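Local structure of peptidoglycan D,D-transpeptidase FtsI (Yersinia pestis, 6SYN) at residues Ala116-Ala121 / Leu188-Leu193; Leu263-Val268 / Leu314-Ser319; Thr324-Gly329 / Gly344-Lys349; Phe330-Asn335 / Gly384-Leu389. The protein probably cross-links peptidoglycan as a class B penicillin-binding protein with D,D-transpeptidase activity, and binds a ring-opened beta-lactam. One frame throughout, in Å; residues are numbered along the deposited sequence.

Contact 1 (Ala116-Ala121 / Leu188-Leu193)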
# COMPACT_ATOMS: atom_id res chain seq x y z
N ALA A 116 2.97 -9.27 15.21
CA ALA A 116 2.96 -9.43 13.74
C ALA A 116 4.23 -8.79 13.13
O ALA A 116 4.51 -9.06 11.95
CB ALA A 116 1.70 -8.84 13.15
N GLY A 117 4.95 -7.98 13.92
CA GLY A 117 6.30 -7.47 13.60
C GLY A 117 6.31 -6.48 12.44
O GLY A 117 5.53 -5.51 12.47
N GLN A 118 7.18 -6.73 11.45
CA GLN A 118 7.45 -5.83 10.29
C GLN A 118 6.26 -5.87 9.32
O GLN A 118 6.15 -4.92 8.51
CB GLN A 118 8.78 -6.21 9.62
CG GLN A 118 8.65 -7.18 8.45
CD GLN A 118 9.86 -8.05 8.24
OE1 GLN A 118 10.27 -8.80 9.13
NE2 GLN A 118 10.43 -8.00 7.05
N VAL A 119 5.40 -6.89 9.42
CA VAL A 119 4.27 -7.19 8.48
C VAL A 119 3.18 -6.11 8.60
O VAL A 119 2.75 -5.60 7.55
CB VAL A 119 3.72 -8.62 8.73
CG1 VAL A 119 2.52 -8.95 7.85
CG2 VAL A 119 4.80 -9.68 8.54
N MET A 120 2.73 -5.79 9.82
CA MET A 120 1.69 -4.75 10.08
C MET A 120 2.35 -3.39 10.33
O MET A 120 1.60 -2.41 10.50
CB MET A 120 0.84 -5.08 11.32
CG MET A 120 0.06 -6.38 11.26
SD MET A 120 -1.53 -6.35 10.37
CE MET A 120 -2.09 -4.67 10.66
N ALA A 121 3.69 -3.32 10.39
CA ALA A 121 4.44 -2.18 10.97
C ALA A 121 3.84 -0.85 10.50
O ALA A 121 3.57 0.01 11.35
CB ALA A 121 5.90 -2.28 10.61
N LEU A 188 0.15 -12.85 4.01
CA LEU A 188 0.20 -13.32 2.60
C LEU A 188 0.55 -12.15 1.68
O LEU A 188 1.47 -12.29 0.86
CB LEU A 188 -1.15 -13.91 2.18
CG LEU A 188 -1.27 -14.16 0.68
CD1 LEU A 188 -0.22 -15.18 0.23
CD2 LEU A 188 -2.66 -14.62 0.30
N VAL A 189 -0.18 -11.05 1.79
CA VAL A 189 0.05 -9.83 0.95
C VAL A 189 1.51 -9.40 1.12
O VAL A 189 2.24 -9.40 0.12
CB VAL A 189 -0.94 -8.70 1.30
CG1 VAL A 189 -0.49 -7.37 0.73
CG2 VAL A 189 -2.34 -9.03 0.81
N TYR A 190 1.93 -9.06 2.34
CA TYR A 190 3.27 -8.47 2.61
C TYR A 190 4.37 -9.42 2.12
O TYR A 190 5.36 -8.93 1.56
CB TYR A 190 3.47 -8.15 4.09
CG TYR A 190 4.90 -7.81 4.42
CD1 TYR A 190 5.39 -6.53 4.22
CD2 TYR A 190 5.78 -8.78 4.87
CE1 TYR A 190 6.72 -6.22 4.49
CE2 TYR A 190 7.10 -8.49 5.14
CZ TYR A 190 7.57 -7.21 4.96
OH TYR A 190 8.88 -6.92 5.23
N ARG A 191 4.21 -10.73 2.34
CA ARG A 191 5.25 -11.74 2.05
C ARG A 191 5.49 -11.81 0.53
O ARG A 191 6.66 -11.94 0.11
CB ARG A 191 4.85 -13.10 2.63
CG ARG A 191 5.59 -14.30 2.04
CD ARG A 191 5.34 -15.54 2.87
NE ARG A 191 3.96 -16.06 2.84
CZ ARG A 191 2.98 -15.75 3.70
NH1 ARG A 191 1.79 -16.32 3.57
NH2 ARG A 191 3.16 -14.87 4.67
N GLU A 192 4.42 -11.75 -0.26
CA GLU A 192 4.51 -11.79 -1.75
C GLU A 192 5.14 -10.49 -2.24
O GLU A 192 5.98 -10.56 -3.17
CB GLU A 192 3.12 -12.05 -2.34
CG GLU A 192 2.58 -13.42 -1.99
CD GLU A 192 3.44 -14.58 -2.46
OE1 GLU A 192 4.11 -14.43 -3.49
OE2 GLU A 192 3.43 -15.63 -1.80
N LEU A 193 4.77 -9.36 -1.63
CA LEU A 193 5.21 -8.00 -2.03
C LEU A 193 6.71 -7.85 -1.74
O LEU A 193 7.48 -7.55 -2.67
CB LEU A 193 4.40 -6.97 -1.24
CG LEU A 193 4.78 -5.51 -1.49
CD1 LEU A 193 4.33 -5.08 -2.88
CD2 LEU A 193 4.18 -4.61 -0.43
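Gln118 NE2 gives a hydrogen bond to Tyr190 OH, with 2.6 Å between the two atoms. The angle at the hydrogen is 152°, so the bond is moderately bent. The phenol oxygen lies a little out of the amide plane of Gln118. The two side chains cross at about a right angle, and the amide and ring planes stand 71° apart. Gln118 NE2 comes in at the ring edge, near its plane, at the hydroxyl end.

Val119 works on a face of the same ring. Its CA sits over that face, 4.3 Å from the ring centroid, in a CH-pi contact shifted toward the rim. The methyl Val119 CG2 comes within 3.9 Å of Tyr190 CD2. The other methyl, Val119 CG1, reaches Tyr190 CB. A chi1 of 169° swings the Tyr190 ring away from the backbone N and out toward the loop. Gln118 and Val119 both belong to a type II' beta turn, Ala116 to Val119.

Gln118 O and Val119 O are also held, by Ser225 OG and Gln186 NE2. The contact joins a loop of the N-terminal, dimerisation-domain part to a helix lying against the transpeptidase sheet. The loop follows strand 104-113 and leads into helix 121-124. It leans on helix 183-199, which packs on strand 217-223 of the five-stranded antiparallel sheet and on helix 492-505.

Contact 2 (Leu263-Val268 / Leu314-Ser319)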
# COMPACT_ATOMS: atom_id res chain seq x y z
N LEU A 263 -18.67 4.09 -23.55
CA LEU A 263 -19.91 3.27 -23.66
C LEU A 263 -21.12 4.12 -23.29
O LEU A 263 -22.06 4.20 -24.10
CB LEU A 263 -19.78 2.02 -22.79
CG LEU A 263 -18.79 0.96 -23.28
CD1 LEU A 263 -18.58 -0.13 -22.24
CD2 LEU A 263 -19.25 0.34 -24.58
N GLN A 264 -21.10 4.78 -22.12
CA GLN A 264 -22.22 5.62 -21.61
C GLN A 264 -22.50 6.78 -22.58
O GLN A 264 -23.68 7.07 -22.80
CB GLN A 264 -21.91 6.21 -20.24
CG GLN A 264 -23.04 7.06 -19.69
CD GLN A 264 -23.10 7.02 -18.18
OE1 GLN A 264 -23.84 6.23 -17.60
NE2 GLN A 264 -22.29 7.85 -17.54
N HIS A 265 -21.45 7.41 -23.12
CA HIS A 265 -21.55 8.58 -24.04
C HIS A 265 -21.96 8.12 -25.45
O HIS A 265 -22.08 8.99 -26.32
CB HIS A 265 -20.23 9.36 -24.06
CG HIS A 265 -20.05 10.30 -22.92
ND1 HIS A 265 -19.92 11.66 -23.10
CD2 HIS A 265 -19.98 10.09 -21.58
CE1 HIS A 265 -19.77 12.25 -21.93
NE2 HIS A 265 -19.80 11.31 -20.98
N GLY A 266 -22.14 6.81 -25.66
CA GLY A 266 -22.56 6.22 -26.94
C GLY A 266 -21.53 6.44 -28.04
O GLY A 266 -21.89 6.34 -29.22
N VAL A 267 -20.28 6.71 -27.66
CA VAL A 267 -19.14 6.94 -28.60
C VAL A 267 -18.82 5.62 -29.32
O VAL A 267 -18.44 5.67 -30.51
CB VAL A 267 -17.93 7.50 -27.83
CG1 VAL A 267 -16.61 7.29 -28.56
CG2 VAL A 267 -18.12 8.97 -27.49
N VAL A 268 -18.97 4.50 -28.61
CA VAL A 268 -18.70 3.12 -29.11
C VAL A 268 -19.76 2.18 -28.54
O VAL A 268 -20.56 2.62 -27.69
CB VAL A 268 -17.29 2.62 -28.74
CG1 VAL A 268 -16.21 3.24 -29.61
CG2 VAL A 268 -16.97 2.84 -27.26
N LEU A 314 -10.92 11.58 -27.02
CA LEU A 314 -11.00 12.75 -27.93
C LEU A 314 -12.31 12.75 -28.74
O LEU A 314 -12.60 13.77 -29.37
CB LEU A 314 -9.77 12.78 -28.86
CG LEU A 314 -8.48 13.27 -28.21
CD1 LEU A 314 -7.26 12.90 -29.05
CD2 LEU A 314 -8.51 14.77 -27.98
N ALA A 315 -13.10 11.66 -28.69
CA ALA A 315 -14.48 11.64 -29.22
C ALA A 315 -15.45 12.13 -28.13
O ALA A 315 -16.68 11.97 -28.31
CB ALA A 315 -14.85 10.26 -29.72
N MET A 316 -14.93 12.70 -27.04
CA MET A 316 -15.74 13.22 -25.90
C MET A 316 -15.15 14.53 -25.40
O MET A 316 -13.98 14.81 -25.64
CB MET A 316 -15.77 12.20 -24.76
CG MET A 316 -16.39 10.88 -25.16
SD MET A 316 -16.66 9.76 -23.76
CE MET A 316 -14.98 9.24 -23.44
N PRO A 317 -15.95 15.37 -24.69
CA PRO A 317 -15.43 16.55 -24.01
C PRO A 317 -14.43 16.16 -22.91
O PRO A 317 -14.63 15.13 -22.28
CB PRO A 317 -16.65 17.22 -23.37
CG PRO A 317 -17.85 16.58 -24.03
CD PRO A 317 -17.39 15.21 -24.49
N SER A 318 -13.41 17.00 -22.70
CA SER A 318 -12.35 16.81 -21.67
C SER A 318 -12.97 16.54 -20.29
O SER A 318 -12.34 15.81 -19.51
CB SER A 318 -11.43 18.00 -21.63
OG SER A 318 -12.10 19.14 -21.12
N SER A 319 -14.16 17.09 -20.02
CA SER A 319 -14.85 17.04 -18.70
C SER A 319 -15.36 15.63 -18.37
O SER A 319 -15.56 15.36 -17.17
CB SER A 319 -15.99 18.03 -18.67
OG SER A 319 -16.99 17.66 -19.61
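His265 and Met316 both carry CG anti to the carbonyl carbon, with chi1 of -81° and -61°, and the two side chains meet obliquely. An extended chi2 of -172° then carries the Met316 sulfur outward to the imidazole. Met316 SD lies over one face of the ring, 3.9 Å from the His265 ring centroid. It is displaced toward the rim on the CG side, and His265 CG is the nearest ring atom at 3.5 Å. This is a Met-aromatic contact.

Val267 fills in beside it with both methyls. Val267 CG2 packs against Met316 CG at 3.5 Å and also touches Ala315 O. Val267 CG1 meets Ala315 CB at 3.6 Å. The contact is thus apolar apart from the ring and the carbonyl, and Met316 is its buried member.

Helix 255-264 is closed by a Schellman motif with Gly266 at positive phi. This turns the chain between His265 and Val267, which both point their CB atoms at the facing loop. That loop joins helix 306-314 to helix 319-327. Met316 also rests on Thr261 and Ala262 of helix 255-264, while Met316 O takes a hydrogen bond from Arg357 of helix 354-360.

Contact 3 (Thr324-Gly329 / Gly344-Lys349)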
# COMPACT_ATOMS: atom_id res chain seq x y z
N THR A 324 -15.70 11.07 -14.52
CA THR A 324 -15.69 9.62 -14.20
C THR A 324 -14.58 9.30 -13.19
O THR A 324 -14.86 8.52 -12.26
CB THR A 324 -15.58 8.75 -15.46
OG1 THR A 324 -16.70 9.02 -16.30
CG2 THR A 324 -15.54 7.27 -15.13
N TYR A 325 -13.37 9.84 -13.35
CA TYR A 325 -12.24 9.58 -12.43
C TYR A 325 -12.60 10.13 -11.04
O TYR A 325 -12.30 9.45 -10.04
CB TYR A 325 -10.93 10.19 -12.92
CG TYR A 325 -10.34 9.62 -14.18
CD1 TYR A 325 -11.03 8.74 -15.00
CD2 TYR A 325 -9.08 10.01 -14.58
CE1 TYR A 325 -10.47 8.26 -16.17
CE2 TYR A 325 -8.50 9.53 -15.75
CZ TYR A 325 -9.20 8.65 -16.55
OH TYR A 325 -8.63 8.19 -17.70
N SER A 326 -13.21 11.33 -11.01
CA SER A 326 -13.79 11.97 -9.80
C SER A 326 -14.85 11.05 -9.19
O SER A 326 -14.73 10.73 -8.00
CB SER A 326 -14.39 13.32 -10.11
OG SER A 326 -13.40 14.34 -10.12
N ARG A 327 -15.84 10.64 -9.99
CA ARG A 327 -16.93 9.72 -9.57
C ARG A 327 -16.33 8.47 -8.91
O ARG A 327 -16.92 7.99 -7.93
CB ARG A 327 -17.82 9.33 -10.76
CG ARG A 327 -18.91 10.35 -11.08
CD ARG A 327 -19.80 9.92 -12.23
NE ARG A 327 -21.14 9.54 -11.78
CZ ARG A 327 -22.08 10.40 -11.37
NH1 ARG A 327 -23.26 9.94 -10.97
NH2 ARG A 327 -21.85 11.70 -11.35
N PHE A 328 -15.19 7.97 -9.41
CA PHE A 328 -14.50 6.75 -8.91
C PHE A 328 -13.60 7.09 -7.72
O PHE A 328 -13.12 6.16 -7.06
CB PHE A 328 -13.74 6.05 -10.04
CG PHE A 328 -14.56 4.99 -10.74
CD1 PHE A 328 -15.34 5.31 -11.84
CD2 PHE A 328 -14.58 3.69 -10.28
CE1 PHE A 328 -16.10 4.33 -12.48
CE2 PHE A 328 -15.34 2.71 -10.91
CZ PHE A 328 -16.10 3.04 -12.02
N GLY A 329 -13.38 8.39 -7.46
CA GLY A 329 -12.79 8.88 -6.20
C GLY A 329 -11.37 9.39 -6.35
O GLY A 329 -10.74 9.63 -5.31
N GLY A 344 -3.80 13.28 -3.14
CA GLY A 344 -3.09 13.39 -4.43
C GLY A 344 -3.39 14.68 -5.16
O GLY A 344 -4.07 15.55 -4.56
N LEU A 345 -2.92 14.80 -6.40
CA LEU A 345 -3.13 15.97 -7.30
C LEU A 345 -4.09 15.56 -8.43
O LEU A 345 -3.80 14.57 -9.12
CB LEU A 345 -1.80 16.44 -7.89
CG LEU A 345 -0.58 16.34 -6.97
CD1 LEU A 345 0.70 16.62 -7.74
CD2 LEU A 345 -0.72 17.27 -5.77
N TYR A 346 -5.16 16.33 -8.61
CA TYR A 346 -6.23 16.06 -9.59
C TYR A 346 -6.64 17.36 -10.28
O TYR A 346 -6.98 18.33 -9.61
CB TYR A 346 -7.42 15.42 -8.88
CG TYR A 346 -8.44 14.90 -9.84
CD1 TYR A 346 -8.25 13.70 -10.50
CD2 TYR A 346 -9.57 15.64 -10.14
CE1 TYR A 346 -9.17 13.22 -11.41
CE2 TYR A 346 -10.51 15.18 -11.06
CZ TYR A 346 -10.30 13.96 -11.69
OH TYR A 346 -11.23 13.51 -12.58
N PRO A 347 -6.64 17.40 -11.64
CA PRO A 347 -6.87 18.65 -12.37
C PRO A 347 -8.25 19.28 -12.19
O PRO A 347 -9.25 18.58 -12.21
CB PRO A 347 -6.68 18.28 -13.85
CG PRO A 347 -6.87 16.78 -13.90
CD PRO A 347 -6.41 16.27 -12.54
N LYS A 348 -8.25 20.61 -12.01
CA LYS A 348 -9.45 21.48 -11.96
C LYS A 348 -9.34 22.55 -13.05
O LYS A 348 -10.01 23.59 -12.93
CB LYS A 348 -9.58 22.07 -10.55
CG LYS A 348 -9.55 21.05 -9.42
CD LYS A 348 -10.45 21.40 -8.24
CE LYS A 348 -10.04 20.74 -6.94
NZ LYS A 348 -10.79 21.29 -5.78
N LYS A 349 -8.53 22.30 -14.09
CA LYS A 349 -8.38 23.19 -15.27
C LYS A 349 -9.58 22.98 -16.20
O LYS A 349 -9.99 21.81 -16.37
CB LYS A 349 -7.06 22.94 -16.01
CG LYS A 349 -6.65 21.48 -16.16
CD LYS A 349 -5.81 21.20 -17.39
CE LYS A 349 -5.06 19.89 -17.29
NZ LYS A 349 -4.20 19.67 -18.48
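The C-terminal turn of helix 319-327, closed by a Schellman motif at Gly329, receives the ring of Tyr346 against Tyr325 and Ser326. Tyr346 comes from the extended chain that runs toward helix 354-360. Its CG is anti to the backbone N (chi1 -170°), and this aims the phenol end at the helix.

Two residues of the helix meet that end. Tyr325 CB approaches the ring edge near its plane, 3.8 Å from Tyr346 CE1 and 3.4 Å from Tyr346 OH. The aromatic ring of Tyr325 leads away from the contact. Ser326 OG lies beside Tyr346 CE2, the ring carbon across from CE1. The two hydroxyls share a partner one turn back, because Tyr346 OH and Ser326 OG each hydrogen-bond to Val322 O. A single carbonyl oxygen thus ties the loop tyrosine and the helix serine together. One face of the Tyr346 ring is covered by its own neighbour, with Pro347 CD 3.6 Å above the plane.

Tyr325 continues into the transpeptidase domain. Its side chain is about 11 Å from the bound, ring-opened beta-lactam, measured between nearest atoms. Its ring stacks with Phe360 and its OH hydrogen-bonds to Phe360 O, while Tyr346 and Pro347 touch the Phe360 side chain. The contact therefore lies between helix 319-327 and helix 354-360, with helix 255-264 also packed on Tyr325.

Contact 4 (Phe330-Asn335 / Gly384-Leu389)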
# COMPACT_ATOMS: atom_id res chain seq x y z
N PHE A 330 -10.85 9.55 -7.57
CA PHE A 330 -9.59 10.29 -7.81
C PHE A 330 -9.81 11.75 -7.39
O PHE A 330 -10.94 12.27 -7.58
CB PHE A 330 -9.10 10.12 -9.26
CG PHE A 330 -8.35 8.84 -9.56
CD1 PHE A 330 -7.97 7.96 -8.56
CD2 PHE A 330 -8.00 8.53 -10.86
CE1 PHE A 330 -7.27 6.79 -8.85
CE2 PHE A 330 -7.30 7.36 -11.16
CZ PHE A 330 -6.93 6.50 -10.15
N GLY A 331 -8.79 12.36 -6.78
CA GLY A 331 -8.82 13.76 -6.29
C GLY A 331 -9.62 13.92 -5.01
O GLY A 331 -9.97 15.07 -4.67
N LYS A 332 -9.90 12.83 -4.30
CA LYS A 332 -10.81 12.84 -3.12
C LYS A 332 -10.13 12.14 -1.95
O LYS A 332 -9.53 11.07 -2.16
CB LYS A 332 -12.12 12.14 -3.46
CG LYS A 332 -13.08 12.93 -4.34
CD LYS A 332 -14.30 12.12 -4.70
CE LYS A 332 -15.21 12.81 -5.69
NZ LYS A 332 -16.38 11.97 -6.03
N ALA A 333 -10.26 12.72 -0.75
CA ALA A 333 -9.69 12.16 0.50
C ALA A 333 -10.25 10.75 0.71
O ALA A 333 -11.38 10.48 0.29
CB ALA A 333 -10.00 13.06 1.68
N THR A 334 -9.43 9.87 1.30
CA THR A 334 -9.76 8.46 1.61
C THR A 334 -10.32 8.42 3.05
O THR A 334 -11.09 7.49 3.35
CB THR A 334 -8.56 7.57 1.25
OG1 THR A 334 -7.39 8.12 1.86
CG2 THR A 334 -8.34 7.48 -0.24
N ASN A 335 -9.97 9.42 3.87
CA ASN A 335 -10.59 9.77 5.18
C ASN A 335 -10.38 8.66 6.22
O ASN A 335 -11.33 8.41 7.00
CB ASN A 335 -12.09 10.06 5.04
CG ASN A 335 -12.41 11.26 4.18
OD1 ASN A 335 -13.31 11.20 3.34
ND2 ASN A 335 -11.70 12.36 4.38
N GLY A 384 -20.06 -0.61 -9.85
CA GLY A 384 -20.38 0.83 -9.90
C GLY A 384 -21.01 1.37 -8.62
O GLY A 384 -21.82 2.32 -8.72
N VAL A 385 -20.63 0.84 -7.45
CA VAL A 385 -21.09 1.34 -6.12
C VAL A 385 -19.87 1.85 -5.34
O VAL A 385 -19.14 1.01 -4.78
CB VAL A 385 -21.88 0.26 -5.35
CG1 VAL A 385 -22.20 0.67 -3.92
CG2 VAL A 385 -23.15 -0.12 -6.10
N TYR A 386 -19.67 3.17 -5.33
CA TYR A 386 -18.59 3.87 -4.61
C TYR A 386 -18.88 3.83 -3.11
O TYR A 386 -19.80 4.55 -2.66
CB TYR A 386 -18.45 5.31 -5.12
CG TYR A 386 -17.36 6.13 -4.47
CD1 TYR A 386 -16.05 6.02 -4.89
CD2 TYR A 386 -17.65 7.03 -3.46
CE1 TYR A 386 -15.04 6.78 -4.31
CE2 TYR A 386 -16.66 7.79 -2.86
CZ TYR A 386 -15.35 7.66 -3.29
OH TYR A 386 -14.36 8.41 -2.71
N ARG A 387 -18.12 3.02 -2.36
CA ARG A 387 -18.26 2.84 -0.89
C ARG A 387 -17.09 3.51 -0.18
O ARG A 387 -15.99 3.56 -0.71
CB ARG A 387 -18.37 1.35 -0.54
CG ARG A 387 -19.79 0.90 -0.24
CD ARG A 387 -19.92 -0.54 0.21
NE ARG A 387 -19.95 -1.42 -0.95
CZ ARG A 387 -21.04 -1.86 -1.57
NH1 ARG A 387 -20.91 -2.64 -2.63
NH2 ARG A 387 -22.24 -1.54 -1.15
N PRO A 388 -17.30 4.10 1.02
CA PRO A 388 -16.20 4.59 1.84
C PRO A 388 -15.29 3.50 2.42
O PRO A 388 -15.77 2.44 2.77
CB PRO A 388 -16.87 5.35 3.00
CG PRO A 388 -18.32 4.90 2.99
CD PRO A 388 -18.62 4.40 1.60
N LEU A 389 -14.01 3.83 2.56
CA LEU A 389 -12.95 2.97 3.16
C LEU A 389 -13.05 3.02 4.69
O LEU A 389 -13.61 4.00 5.21
CB LEU A 389 -11.60 3.49 2.69
CG LEU A 389 -11.34 3.40 1.18
CD1 LEU A 389 -10.30 4.42 0.74
CD2 LEU A 389 -10.92 1.99 0.79
O HOH W 1 -12.94 6.48 1.19
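Lys332 is the first residue of 330-335 to meet the other segment, and it does so at Tyr386. Its chain is fully extended beyond CB and passes the phenol, with Lys332 CD 4.2 Å from Tyr386 OH. The ammonium group ends on the side of one ring face. Lys332 NZ is 5.5 Å from the Tyr386 ring centroid and 22° off the normal, so any cation-pi attraction is weak at most. The firmer partner of this nitrogen is Ser326 O of helix 319-327, to which it is hydrogen-bonded.

Ala333 turns its CB away, and its carbonyl oxygen accepts a hydrogen bond from Arg375 of helix 370-381, a residue on which Tyr386 also packs.

Thr334 makes the apolar part of the contact. Thr334 CB lies 3.6 Å from Leu389 CD1, and the methyl Thr334 CG2 is 3.8 Å from the same carbon. The two side chains cross obliquely. With chi1 at 51°, OG1 stands between the backbone N and the carbonyl carbon, and the methyl falls beside the backbone N. Thr334 OG1 is hydrogen-bonded to Glu341. A water links the two backbones here: it donates to Thr334 O at 3.0 Å and accepts from Leu389 N at 3.2 Å.

Both segments lie in the penicillin-binding transpeptidase domain. Tyr386 belongs to the short strand 385-386, paired antiparallel with 401-402. The contact is an irregular, water-bridged meeting of a connecting loop with the chain leaving a small two-stranded sheet.

How the contacts relate
From the N terminus, contact 1 comes first. It ties the loop after strand 104-113, in the dimerisation-domain part, to helix 183-199 against the transpeptidase sheet, and is complete before the others begin. Contact 2 follows in series, bringing the chain after helix 306-314 back to the end of helix 255-264. Contacts 3 and 4 cross: 324-329 and 330-335 are consecutive, then come 344-349 and 384-389. Their centres are about 11 Å apart and they touch, with a probable hydrogen bond from Phe330 N to Tyr325 O. Contacts 2 and 3 come within about 5 Å at their nearest atoms without touching. Contacts 2, 3 and 4 all lie in the transpeptidase domain, joined by helix 319-327 and its flanking loops.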